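Diadenosine tetraphosphatase, putative (Trypanosoma brucei, PDB 2QJC) probably hydrolyses diadenosine tetraphosphate symmetrically, as a calcineurin-like metallophosphoesterase that carries two manganese ions in its active site. Local coordinates at residues V17-I23 / I132-V137; D48-A52 / L70-Y76; M161-I165 / D185-W190; T199-D205 / P216-D222. Residues are numbered along the deposited sequence.

Contact 1: V17-I23 / I132-V137; sequences VTGRVII and IPAHNV
A tight beta-hairpin turn, 132-137, packs against the entry to strand 21-24, burying 309 Å². The backbones meet at one point, Thr18 with Ala134 (CA-CA 5.5 Å). Val17 to Arg20 bend through Thr18 (-112/-6) and Gly19 (-80/-166); Val21 to Ile23 are extended. Ile132 (phi/psi -125/75; chi1 m, chi2 t) leads into the turn, and its CD1 lies 4.0 Å from Val21 CG1 and 4.3 Å from Ile23 CD1. Pro133, Ala134 and His135 form a 3-10 turn, with His135 N bonded to Ile132 O at 3.2 Å and Asn136 N to Pro133 O at 3.0 Å. Ala134 puts CB 3.2 Å from Val17 O and 4.0 Å from Thr18 CG2. His135, with chi1 m and chi2 -64°, reaches across so that NE2 donates to Gly19 O (2.7 Å, 161°) at the ring edge, while CD2 sits 3.7 Å from Val21 CG2. Asn136 takes a left-handed conformation (51/51) and forms a G1 beta bulge with Val137 opposite Ile132; Ile132 N to Val137 O is 2.9 Å and Val137 N to Ile132 O 3.2 Å. Val137 (chi1 t) brings CG1 to 3.9 Å from Ile23 CD1. The hairpin of strands 129-132 and 137-140 faces strand 21-24 across the interior of the two-sheet core, where Phe236 of strand 230-236 touches Ile23, His135 and Val137, and Val201 of strand 199-202 touches Ile23 and Val137.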
loop_
_atom_site.group_PDB
_atom_site.type_symbol
_atom_site.label_atom_id
_atom_site.label_comp_id
_atom_site.label_asym_id
_atom_site.label_seq_id
_atom_site.Cartn_x
_atom_site.Cartn_y
_atom_site.Cartn_z
ATOM N N VAL A 17 3.644 15.324 -10.643
ATOM C CA VAL A 17 2.439 15.316 -9.814
ATOM C C VAL A 17 2.582 16.327 -8.679
ATOM O O VAL A 17 3.144 16.027 -7.624
ATOM C CB VAL A 17 2.167 13.900 -9.245
ATOM C CG1 VAL A 17 0.965 13.922 -8.296
ATOM C CG2 VAL A 17 1.905 12.928 -10.396
ATOM N N THR A 18 2.070 17.530 -8.916
ATOM C CA THR A 18 2.136 18.622 -7.949
ATOM C C THR A 18 0.758 18.983 -7.399
ATOM O O THR A 18 0.639 19.810 -6.498
ATOM C CB THR A 18 2.758 19.895 -8.585
ATOM O OG1 THR A 18 1.895 20.385 -9.622
ATOM C CG2 THR A 18 4.118 19.572 -9.190
ATOM N N GLY A 19 -0.282 18.372 -7.955
ATOM C CA GLY A 19 -1.623 18.637 -7.478
ATOM C C GLY A 19 -1.887 17.842 -6.212
ATOM O O GLY A 19 -0.964 17.315 -5.590
ATOM N N ARG A 20 -3.155 17.757 -5.830
ATOM C CA ARG A 20 -3.576 17.036 -4.638
ATOM C C ARG A 20 -3.390 15.523 -4.833
ATOM O O ARG A 20 -3.751 14.972 -5.877
ATOM C CB ARG A 20 -5.037 17.368 -4.385
ATOM C CG ARG A 20 -5.624 16.933 -3.073
ATOM C CD ARG A 20 -7.140 17.005 -3.240
ATOM N NE ARG A 20 -7.871 16.770 -2.010
ATOM C CZ ARG A 20 -9.128 16.348 -1.966
ATOM N NH1 ARG A 20 -9.794 16.108 -3.092
ATOM N NH2 ARG A 20 -9.719 16.179 -0.793
ATOM N N VAL A 21 -2.827 14.853 -3.826
ATOM C CA VAL A 21 -2.591 13.413 -3.908
ATOM C C VAL A 21 -3.265 12.642 -2.771
ATOM O O VAL A 21 -3.143 12.998 -1.604
ATOM C CB VAL A 21 -1.075 13.104 -3.901
ATOM C CG1 VAL A 21 -0.841 11.579 -3.908
ATOM C CG2 VAL A 21 -0.419 13.740 -5.115
ATOM N N ILE A 22 -3.968 11.572 -3.134
ATOM C CA ILE A 22 -4.682 10.748 -2.175
ATOM C C ILE A 22 -4.091 9.336 -2.151
ATOM O O ILE A 22 -4.071 8.638 -3.160
ATOM C CB ILE A 22 -6.184 10.713 -2.537
ATOM C CG1 ILE A 22 -6.757 12.134 -2.434
ATOM C CG2 ILE A 22 -6.940 9.786 -1.603
ATOM C CD1 ILE A 22 -8.151 12.267 -2.958
ATOM N N ILE A 23 -3.597 8.935 -0.987
ATOM C CA ILE A 23 -2.977 7.628 -0.802
ATOM C C ILE A 23 -3.853 6.792 0.128
ATOM O O ILE A 23 -4.128 7.192 1.273
ATOM C CB ILE A 23 -1.556 7.790 -0.214
ATOM C CG1 ILE A 23 -0.755 8.754 -1.101
ATOM C CG2 ILE A 23 -0.860 6.431 -0.132
ATOM C CD1 ILE A 23 0.597 9.139 -0.548
ATOM N N ILE A 132 6.887 10.513 -4.875
ATOM C CA ILE A 132 6.077 11.695 -5.203
ATOM C C ILE A 132 6.829 12.865 -4.567
ATOM O O ILE A 132 6.419 13.409 -3.531
ATOM C CB ILE A 132 4.657 11.586 -4.585
ATOM C CG1 ILE A 132 3.992 10.288 -5.047
ATOM C CG2 ILE A 132 3.797 12.785 -5.006
ATOM C CD1 ILE A 132 2.784 9.896 -4.220
ATOM N N PRO A 133 7.950 13.263 -5.192
ATOM C CA PRO A 133 8.825 14.348 -4.734
ATOM C C PRO A 133 8.219 15.720 -4.453
ATOM O O PRO A 133 8.670 16.416 -3.545
ATOM C CB PRO A 133 9.929 14.378 -5.797
ATOM C CG PRO A 133 9.234 13.870 -7.034
ATOM C CD PRO A 133 8.386 12.745 -6.504
ATOM N N ALA A 134 7.198 16.113 -5.204
ATOM C CA ALA A 134 6.577 17.416 -4.986
ATOM C C ALA A 134 6.035 17.559 -3.559
ATOM O O ALA A 134 6.009 18.659 -2.991
ATOM C CB ALA A 134 5.453 17.630 -5.998
ATOM N N HIS A 135 5.603 16.439 -2.987
ATOM C CA HIS A 135 5.047 16.420 -1.640
ATOM C C HIS A 135 5.995 15.759 -0.644
ATOM O O HIS A 135 5.626 15.525 0.512
ATOM C CB HIS A 135 3.707 15.670 -1.655
ATOM C CG HIS A 135 2.628 16.371 -2.426
ATOM N ND1 HIS A 135 2.127 17.600 -2.051
ATOM C CD2 HIS A 135 1.972 16.027 -3.560
ATOM C CE1 HIS A 135 1.211 17.985 -2.924
ATOM N NE2 HIS A 135 1.098 17.048 -3.849
ATOM N N ASN A 136 7.215 15.474 -1.103
ATOM C CA ASN A 136 8.244 14.810 -0.307
ATOM C C ASN A 136 7.694 13.523 0.327
ATOM O O ASN A 136 7.830 13.292 1.525
ATOM C CB ASN A 136 8.790 15.749 0.779
ATOM C CG ASN A 136 9.980 15.155 1.515
ATOM O OD1 ASN A 136 10.851 14.523 0.908
ATOM N ND2 ASN A 136 10.031 15.362 2.821
ATOM N N VAL A 137 7.084 12.685 -0.508
ATOM C CA VAL A 137 6.495 11.420 -0.070
ATOM C C VAL A 137 7.020 10.211 -0.852
ATOM O O VAL A 137 7.456 10.342 -1.997
ATOM C CB VAL A 137 4.940 11.487 -0.211
ATOM C CG1 VAL A 137 4.338 10.088 -0.292
ATOM C CG2 VAL A 137 4.349 12.236 0.975
#

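Contact 2: D48-A52 / L70-Y76; sequences DTLVA and LKRLGAY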
loop_
_atom_site.group_PDB
_atom_site.type_symbol
_atom_site.label_atom_id
_atom_site.label_comp_id
_atom_site.label_asym_id
_atom_site.label_seq_id
_atom_site.Cartn_x
_atom_site.Cartn_y
_atom_site.Cartn_z
ATOM N N ASP A 48 -7.301 15.290 -9.007
ATOM C CA ASP A 48 -6.542 14.568 -7.992
ATOM C C ASP A 48 -5.880 13.330 -8.580
ATOM O O ASP A 48 -6.260 12.849 -9.650
ATOM C CB ASP A 48 -7.446 14.130 -6.836
ATOM C CG ASP A 48 -8.226 15.278 -6.238
ATOM O OD1 ASP A 48 -7.623 16.349 -6.035
ATOM O OD2 ASP A 48 -9.433 15.104 -5.957
ATOM N N THR A 49 -4.882 12.826 -7.864
ATOM C CA THR A 49 -4.172 11.625 -8.266
ATOM C C THR A 49 -4.391 10.642 -7.127
ATOM O O THR A 49 -4.300 11.009 -5.953
ATOM C CB THR A 49 -2.675 11.889 -8.426
ATOM O OG1 THR A 49 -2.485 12.972 -9.340
ATOM C CG2 THR A 49 -1.968 10.656 -8.970
ATOM N N LEU A 50 -4.702 9.401 -7.471
ATOM C CA LEU A 50 -4.947 8.383 -6.459
ATOM C C LEU A 50 -3.812 7.359 -6.460
ATOM O O LEU A 50 -3.357 6.930 -7.521
ATOM C CB LEU A 50 -6.287 7.694 -6.742
ATOM C CG LEU A 50 -6.756 6.606 -5.771
ATOM C CD1 LEU A 50 -6.825 7.155 -4.339
ATOM C CD2 LEU A 50 -8.127 6.109 -6.217
ATOM N N VAL A 51 -3.341 6.993 -5.272
ATOM C CA VAL A 51 -2.266 6.005 -5.149
ATOM C C VAL A 51 -2.590 4.999 -4.039
ATOM O O VAL A 51 -2.814 5.388 -2.896
ATOM C CB VAL A 51 -0.907 6.677 -4.812
ATOM C CG1 VAL A 51 0.199 5.648 -4.825
ATOM C CG2 VAL A 51 -0.608 7.795 -5.796
ATOM N N ALA A 52 -2.623 3.712 -4.380
ATOM C CA ALA A 52 -2.896 2.659 -3.399
ATOM C C ALA A 52 -1.594 2.089 -2.837
ATOM O O ALA A 52 -0.556 2.138 -3.494
ATOM C CB ALA A 52 -3.706 1.543 -4.045
ATOM N N LEU A 70 -9.889 1.129 -10.116
ATOM C CA LEU A 70 -8.620 1.846 -10.094
ATOM C C LEU A 70 -8.092 2.055 -11.511
ATOM O O LEU A 70 -7.517 3.105 -11.820
ATOM C CB LEU A 70 -7.595 1.084 -9.246
ATOM C CG LEU A 70 -7.988 0.977 -7.767
ATOM C CD1 LEU A 70 -7.019 0.073 -7.025
ATOM C CD2 LEU A 70 -8.016 2.372 -7.149
ATOM N N LYS A 71 -8.296 1.059 -12.370
ATOM C CA LYS A 71 -7.853 1.141 -13.761
ATOM C C LYS A 71 -8.586 2.248 -14.529
ATOM O O LYS A 71 -7.954 3.087 -15.169
ATOM C CB LYS A 71 -8.073 -0.200 -14.469
ATOM C CG LYS A 71 -7.718 -0.195 -15.951
ATOM C CD LYS A 71 -7.937 -1.576 -16.562
ATOM C CE LYS A 71 -7.747 -1.571 -18.076
ATOM N NZ LYS A 71 -6.408 -1.060 -18.492
ATOM N N ARG A 72 -9.916 2.249 -14.462
ATOM C CA ARG A 72 -10.701 3.259 -15.166
ATOM C C ARG A 72 -10.399 4.658 -14.634
ATOM O O ARG A 72 -10.548 5.646 -15.353
ATOM C CB ARG A 72 -12.205 2.961 -15.039
ATOM C CG ARG A 72 -12.812 3.312 -13.685
ATOM C CD ARG A 72 -13.902 2.319 -13.276
ATOM N NE ARG A 72 -15.209 2.566 -13.885
ATOM C CZ ARG A 72 -15.984 3.610 -13.600
ATOM N NH1 ARG A 72 -15.586 4.520 -12.719
ATOM N NH2 ARG A 72 -17.174 3.732 -14.177
ATOM N N LEU A 73 -9.972 4.744 -13.376
ATOM C CA LEU A 73 -9.653 6.036 -12.768
ATOM C C LEU A 73 -8.242 6.520 -13.073
ATOM O O LEU A 73 -7.898 7.662 -12.776
ATOM C CB LEU A 73 -9.837 5.978 -11.250
ATOM C CG LEU A 73 -11.275 5.911 -10.741
ATOM C CD1 LEU A 73 -11.270 5.832 -9.224
ATOM C CD2 LEU A 73 -12.047 7.137 -11.214
ATOM N N GLY A 74 -7.431 5.656 -13.669
ATOM C CA GLY A 74 -6.061 6.029 -13.982
ATOM C C GLY A 74 -5.211 6.062 -12.722
ATOM O O GLY A 74 -4.120 6.630 -12.705
ATOM N N ALA A 75 -5.718 5.431 -11.669
ATOM C CA ALA A 75 -5.042 5.379 -10.375
ATOM C C ALA A 75 -3.761 4.550 -10.351
ATOM O O ALA A 75 -3.612 3.578 -11.100
ATOM C CB ALA A 75 -6.006 4.849 -9.318
ATOM N N TYR A 76 -2.840 4.942 -9.471
ATOM C CA TYR A 76 -1.568 4.243 -9.289
ATOM C C TYR A 76 -1.655 3.315 -8.079
ATOM O O TYR A 76 -2.592 3.392 -7.284
ATOM C CB TYR A 76 -0.439 5.246 -9.038
ATOM C CG TYR A 76 0.050 5.965 -10.269
ATOM C CD1 TYR A 76 1.031 5.401 -11.085
ATOM C CD2 TYR A 76 -0.464 7.214 -10.618
ATOM C CE1 TYR A 76 1.491 6.066 -12.221
ATOM C CE2 TYR A 76 -0.013 7.889 -11.757
ATOM C CZ TYR A 76 0.963 7.309 -12.550
ATOM O OH TYR A 76 1.404 7.963 -13.678
#
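Leu50 (chi1 t, chi2 p) lies against the end of the helix, its CD2 3.9 Å from Leu70 CD2 and 4.4 Å from Leu73 CD1, while its CB rests 3.8 Å from Ala75 CB. The chain can turn back so sharply because Gly74, at positive phi (74°), ends the helix in a Schellman motif: Ala75 N bonds to Leu70 O at 2.9 Å and Gly74 N to Lys71 O at 3.0 Å. Tyr76 then joins the strand in parallel register with Val51. Its N donates to Leu50 O (2.8 Å, 165°) and its O accepts from Ala52 N (2.9 Å, 161°), so the two bonds bracket Val51. On the face carrying Val51 and Tyr76, Val51 CG2 is 4.1 Å from Tyr76 CB, and Thr49 CG2 is 4.1 Å from Tyr76 CD2 at the ring edge. Helix 31-41 adds Leu34 and Leu38 to the leucine cluster. Strand 49-52, helix 63-73 and strand 76-77 form a beta-alpha-beta crossover, here at the edge of one sheet of the phosphoesterase fold.

Contact 3: M161-I165 / D185-W190; sequences MRNLI and DGGKPW. With PO4 (phosphate ion), chain D.
This is an antiparallel beta pairing in the small three-stranded sheet, in which strand 163-166 lies between strands 188-189 and 177-180. Leu164 and Lys188 form a hydrogen-bonded pair (CA-CA 5.5 Å), with Leu164 N to Lys188 O at 2.9 Å and Lys188 N to Leu164 O at 3.0 Å; Asn163 and Pro189 form the adjacent non-hydrogen-bonded pair (CA-CA 4.5 Å). One more backbone hydrogen bond, Trp190 N to Arg162 O (3.0 Å, 169°), follows. On the other edge Arg162 (-125/-37) and Asn163 both face Thr180, a classic beta bulge. Gly186 (79/-161) precedes Gly187 (94/-171), which lies 4.0 Å CA to CA from Ile165; a CB on Gly187 would clash with Ile165 CG1 and Leu164 O. Asn163 (chi1 m) donates ND2 to Gly186 O at 3.2 Å, while its OD1 accepts from Arg208. Trp190 has chi1 p and chi2 -88°. The selenomethionine Met161 (chi1 p) sets CG over that ring and makes a Met-aromatic contact, SE lying 4.6 Å from the centroid of the five-membered ring, obliquely. Arg162 points its CA-to-CB bond away from 185-190 and extends (chi2 and chi3 t) to about 6 Å from a manganese ion, where NH1 forms a salt bridge with Asp205. A phosphate ion, probably from the crystallisation liquor and also bonded to His82 and Tyr227, accepts through O2 from Arg162 NH2 at 2.8 Å.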
loop_
_atom_site.group_PDB
_atom_site.type_symbol
_atom_site.label_atom_id
_atom_site.label_comp_id
_atom_site.label_asym_id
_atom_site.label_seq_id
_atom_site.Cartn_x
_atom_site.Cartn_y
_atom_site.Cartn_z
HETATM N N MSE A 161 7.819 -6.561 5.516
HETATM C CA MSE A 161 8.401 -6.186 6.811
HETATM C C MSE A 161 7.481 -5.555 7.859
HETATM O O MSE A 161 6.646 -4.699 7.551
HETATM C CB MSE A 161 9.625 -5.276 6.600
HETATM C CG MSE A 161 9.300 -3.799 6.365
HETATM SE SE MSE A 161 10.887 -2.728 5.970
HETATM C CE MSE A 161 11.784 -2.803 7.669
ATOM N N ARG A 162 7.649 -5.994 9.106
ATOM C CA ARG A 162 6.888 -5.470 10.238
ATOM C C ARG A 162 7.871 -4.979 11.307
ATOM O O ARG A 162 7.651 -3.949 11.963
ATOM C CB ARG A 162 5.996 -6.554 10.849
ATOM C CG ARG A 162 4.841 -7.003 9.975
ATOM C CD ARG A 162 4.178 -8.246 10.568
ATOM N NE ARG A 162 3.429 -9.014 9.568
ATOM C CZ ARG A 162 2.197 -8.720 9.171
ATOM N NH1 ARG A 162 1.562 -7.675 9.686
ATOM N NH2 ARG A 162 1.598 -9.478 8.263
ATOM N N ASN A 163 8.968 -5.717 11.449
ATOM C CA ASN A 163 9.989 -5.424 12.441
ATOM C C ASN A 163 11.422 -5.322 11.907
ATOM O O ASN A 163 11.741 -5.791 10.815
ATOM C CB ASN A 163 9.950 -6.507 13.533
ATOM C CG ASN A 163 8.847 -6.277 14.563
ATOM O OD1 ASN A 163 7.836 -5.633 14.283
ATOM N ND2 ASN A 163 9.041 -6.817 15.767
ATOM N N LEU A 164 12.278 -4.702 12.713
ATOM C CA LEU A 164 13.702 -4.548 12.418
ATOM C C LEU A 164 14.447 -4.954 13.700
ATOM O O LEU A 164 14.180 -4.424 14.794
ATOM C CB LEU A 164 14.033 -3.095 12.045
ATOM C CG LEU A 164 13.724 -2.660 10.604
ATOM C CD1 LEU A 164 13.798 -1.136 10.497
ATOM C CD2 LEU A 164 14.699 -3.324 9.645
ATOM N N ILE A 165 15.367 -5.902 13.554
ATOM C CA ILE A 165 16.140 -6.416 14.679
ATOM C C ILE A 165 17.623 -6.095 14.534
ATOM O O ILE A 165 18.224 -6.352 13.487
ATOM C CB ILE A 165 16.018 -7.947 14.782
ATOM C CG1 ILE A 165 14.552 -8.370 14.651
ATOM C CG2 ILE A 165 16.603 -8.418 16.106
ATOM C CD1 ILE A 165 14.358 -9.865 14.549
ATOM N N ASP A 185 10.498 -12.612 16.849
ATOM C CA ASP A 185 11.953 -12.680 16.943
ATOM C C ASP A 185 12.507 -11.415 17.569
ATOM O O ASP A 185 13.692 -11.124 17.448
ATOM C CB ASP A 185 12.588 -12.882 15.566
ATOM C CG ASP A 185 12.464 -14.311 15.071
ATOM O OD1 ASP A 185 12.870 -15.235 15.811
ATOM O OD2 ASP A 185 11.971 -14.515 13.941
ATOM N N GLY A 186 11.645 -10.665 18.241
ATOM C CA GLY A 186 12.079 -9.435 18.864
ATOM C C GLY A 186 12.192 -8.310 17.852
ATOM O O GLY A 186 11.614 -8.379 16.764
ATOM N N GLY A 187 12.944 -7.275 18.209
ATOM C CA GLY A 187 13.110 -6.142 17.323
ATOM C C GLY A 187 12.103 -5.060 17.656
ATOM O O GLY A 187 11.400 -5.141 18.669
ATOM N N LYS A 188 12.032 -4.043 16.806
ATOM C CA LYS A 188 11.100 -2.947 17.008
ATOM C C LYS A 188 10.340 -2.713 15.716
ATOM O O LYS A 188 10.791 -3.112 14.639
ATOM C CB LYS A 188 11.856 -1.673 17.392
ATOM C CG LYS A 188 12.742 -1.816 18.618
ATOM C CD LYS A 188 13.452 -0.516 18.940
ATOM C CE LYS A 188 14.288 -0.646 20.207
ATOM N NZ LYS A 188 14.971 0.635 20.563
ATOM N N PRO A 189 9.157 -2.090 15.807
ATOM C CA PRO A 189 8.371 -1.823 14.600
ATOM C C PRO A 189 9.257 -1.052 13.633
ATOM O O PRO A 189 9.884 -0.057 14.016
ATOM C CB PRO A 189 7.192 -1.004 15.123
ATOM C CG PRO A 189 7.683 -0.441 16.433
ATOM C CD PRO A 189 8.482 -1.571 17.007
ATOM N N TRP A 190 9.321 -1.513 12.387
ATOM C CA TRP A 190 10.190 -0.874 11.411
ATOM C C TRP A 190 10.056 0.654 11.340
ATOM O O TRP A 190 11.063 1.362 11.358
ATOM C CB TRP A 190 9.994 -1.499 10.017
ATOM C CG TRP A 190 8.918 -0.847 9.203
ATOM C CD1 TRP A 190 7.584 -1.153 9.204
ATOM C CD2 TRP A 190 9.064 0.319 8.384
ATOM N NE1 TRP A 190 6.892 -0.238 8.448
ATOM C CE2 TRP A 190 7.775 0.676 7.934
ATOM C CE3 TRP A 190 10.162 1.103 7.996
ATOM C CZ2 TRP A 190 7.547 1.784 7.115
ATOM C CZ3 TRP A 190 9.938 2.210 7.179
ATOM C CH2 TRP A 190 8.636 2.539 6.748
HETATM P P PO4 D . -1.789 -8.847 5.716
HETATM O O1 PO4 D . -3.131 -8.363 6.499
HETATM O O2 PO4 D . -0.552 -8.562 6.668
HETATM O O3 PO4 D . -1.917 -10.369 5.424
HETATM O O4 PO4 D . -1.647 -8.020 4.407
#

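Contact 4: T199-D205 / P216-D222; sequences TVVFGHD and PLAIGLD. With MN (manganese (II) ion), chain C.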
loop_
_atom_site.group_PDB
_atom_site.type_symbol
_atom_site.label_atom_id
_atom_site.label_comp_id
_atom_site.label_asym_id
_atom_site.label_seq_id
_atom_site.Cartn_x
_atom_site.Cartn_y
_atom_site.Cartn_z
ATOM N N THR A 199 8.724 11.351 3.778
ATOM C CA THR A 199 7.678 10.751 4.597
ATOM C C THR A 199 7.291 9.477 3.842
ATOM O O THR A 199 6.941 9.534 2.660
ATOM C CB THR A 199 6.419 11.637 4.684
ATOM O OG1 THR A 199 6.712 12.825 5.426
ATOM C CG2 THR A 199 5.279 10.873 5.363
ATOM N N VAL A 200 7.374 8.330 4.509
ATOM C CA VAL A 200 7.007 7.071 3.877
ATOM C C VAL A 200 5.583 6.701 4.273
ATOM O O VAL A 200 5.255 6.627 5.459
ATOM C CB VAL A 200 7.958 5.930 4.299
ATOM C CG1 VAL A 200 7.420 4.574 3.815
ATOM C CG2 VAL A 200 9.344 6.186 3.720
ATOM N N VAL A 201 4.735 6.488 3.275
ATOM C CA VAL A 201 3.352 6.112 3.521
ATOM C C VAL A 201 3.197 4.635 3.150
ATOM O O VAL A 201 3.558 4.214 2.048
ATOM C CB VAL A 201 2.389 6.992 2.690
ATOM C CG1 VAL A 201 0.948 6.634 3.022
ATOM C CG2 VAL A 201 2.670 8.495 2.967
ATOM N N PHE A 202 2.643 3.853 4.068
ATOM C CA PHE A 202 2.504 2.418 3.841
ATOM C C PHE A 202 1.220 1.817 4.418
ATOM O O PHE A 202 0.392 2.526 4.976
ATOM C CB PHE A 202 3.723 1.718 4.453
ATOM C CG PHE A 202 3.838 1.898 5.957
ATOM C CD1 PHE A 202 3.516 0.854 6.823
ATOM C CD2 PHE A 202 4.254 3.119 6.502
ATOM C CE1 PHE A 202 3.607 1.021 8.211
ATOM C CE2 PHE A 202 4.348 3.298 7.886
ATOM C CZ PHE A 202 4.023 2.247 8.745
ATOM N N GLY A 203 1.082 0.503 4.279
ATOM C CA GLY A 203 -0.063 -0.231 4.809
ATOM C C GLY A 203 0.435 -1.569 5.355
ATOM O O GLY A 203 1.271 -1.591 6.256
ATOM N N HIS A 204 -0.086 -2.677 4.826
ATOM C CA HIS A 204 0.332 -4.035 5.206
ATOM C C HIS A 204 0.105 -4.576 6.630
ATOM O O HIS A 204 -0.518 -5.630 6.797
ATOM C CB HIS A 204 1.818 -4.220 4.855
ATOM C CG HIS A 204 2.385 -5.553 5.250
ATOM N ND1 HIS A 204 1.902 -6.746 4.756
ATOM C CD2 HIS A 204 3.415 -5.877 6.068
ATOM C CE1 HIS A 204 2.609 -7.748 5.250
ATOM N NE2 HIS A 204 3.534 -7.247 6.050
ATOM N N ASP A 205 0.622 -3.866 7.633
ATOM C CA ASP A 205 0.569 -4.285 9.039
ATOM C C ASP A 205 -0.766 -4.069 9.764
ATOM O O ASP A 205 -0.849 -3.267 10.700
ATOM C CB ASP A 205 1.700 -3.574 9.806
ATOM C CG ASP A 205 2.063 -4.264 11.133
ATOM O OD1 ASP A 205 3.001 -3.789 11.810
ATOM O OD2 ASP A 205 1.424 -5.273 11.504
ATOM N N PRO A 216 5.842 13.529 11.274
ATOM C CA PRO A 216 5.468 13.487 9.860
ATOM C C PRO A 216 6.395 12.609 9.008
ATOM O O PRO A 216 6.272 12.584 7.785
ATOM C CB PRO A 216 5.552 14.950 9.459
ATOM C CG PRO A 216 6.783 15.389 10.200
ATOM C CD PRO A 216 6.592 14.763 11.578
ATOM N N LEU A 217 7.311 11.885 9.650
ATOM C CA LEU A 217 8.256 11.045 8.917
ATOM C C LEU A 217 7.669 9.768 8.319
ATOM O O LEU A 217 8.213 9.233 7.356
ATOM C CB LEU A 217 9.451 10.690 9.811
ATOM C CG LEU A 217 10.377 11.858 10.171
ATOM C CD1 LEU A 217 11.527 11.352 11.027
ATOM C CD2 LEU A 217 10.916 12.501 8.893
ATOM N N ALA A 218 6.574 9.277 8.888
ATOM C CA ALA A 218 5.941 8.061 8.380
ATOM C C ALA A 218 4.455 7.988 8.730
ATOM O O ALA A 218 4.003 8.618 9.689
ATOM C CB ALA A 218 6.679 6.815 8.907
ATOM N N ILE A 219 3.703 7.218 7.939
ATOM C CA ILE A 219 2.265 7.053 8.146
ATOM C C ILE A 219 1.785 5.653 7.747
ATOM O O ILE A 219 1.814 5.292 6.560
ATOM C CB ILE A 219 1.454 8.078 7.319
ATOM C CG1 ILE A 219 1.846 9.504 7.725
ATOM C CG2 ILE A 219 -0.041 7.837 7.514
ATOM C CD1 ILE A 219 1.165 10.598 6.928
ATOM N N GLY A 220 1.352 4.870 8.740
ATOM C CA GLY A 220 0.851 3.530 8.473
ATOM C C GLY A 220 -0.662 3.599 8.319
ATOM O O GLY A 220 -1.377 3.845 9.293
ATOM N N LEU A 221 -1.156 3.368 7.105
ATOM C CA LEU A 221 -2.592 3.459 6.832
ATOM C C LEU A 221 -3.428 2.192 6.937
ATOM O O LEU A 221 -4.633 2.246 6.681
ATOM C CB LEU A 221 -2.823 4.040 5.434
ATOM C CG LEU A 221 -2.374 5.465 5.097
ATOM C CD1 LEU A 221 -2.478 5.693 3.579
ATOM C CD2 LEU A 221 -3.241 6.459 5.839
ATOM N N ASP A 222 -2.842 1.057 7.306
ATOM C CA ASP A 222 -3.669 -0.143 7.360
ATOM C C ASP A 222 -4.554 -0.238 8.601
ATOM O O ASP A 222 -4.204 -0.902 9.584
ATOM C CB ASP A 222 -2.826 -1.413 7.229
ATOM C CG ASP A 222 -3.684 -2.636 6.919
ATOM O OD1 ASP A 222 -4.935 -2.501 6.945
ATOM O OD2 ASP A 222 -3.118 -3.720 6.651
HETATM MN MN MN C . 0.363 -7.158 3.112
HETATM O O HOH W 1 -0.001 0.528 8.064
#
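His204 ND1 binds manganese at 2.3 Å, in a site completed by Asp55, Asn81 and His141; its NE2 is held by Thr160 O. At the far end, Thr199 OG1 donates to Pro216 O over a very short 2.4 Å. Between them runs a parallel ladder: Val200 N to Leu217 O (3.1 Å), Ile219 N to Val200 O (3.0 Å), Phe202 N to Ile219 O (3.0 Å) and Leu221 N to Phe202 O (2.8 Å), the strand axes 7° apart. Beyond it a water bridges Gly203 O (3.1 Å) and Asp222 N (3.0 Å). Phe202 lays its ring over Gly220, whose CA is 3.6 Å from the centroid (CH-pi); a CB there would clash with Phe202 CZ. Val201 CG1 meets Leu221 CD1 at 3.6 Å. The loop after strand 199-202 supplies the ligand His204, as usual in this fold; Asp222, after strand 218-220, lies close to Asp26. Strand 218-220 edges its sheet, strand 137-140 flanks 199-202 on its other side, and strands 21-24, 230-236 and 240-245 pack against the Val201 face.

In the fold
Contact 1 closes the longest loop, from 17-23 to 132-137, and contact 2 nests inside it, adding the edge strand 76-77 beside 49-52. The two meet within one sheet, where Ile22 O lies 2.8 Å from Val51 N. Contacts 3 and 4 follow in series, each closing a short loop of its own. Asn136 O and Thr199 N (3.1 Å) connect contacts 1 and 4 along one sheet, while Ile23 packing on Val201 joins the two sheets across their interior. Contact 3 stands about 28 Å, centre to centre, from contact 1, but reaches contact 4 through the Arg162-Asp205 salt bridge, tying the small sheet to the manganese site.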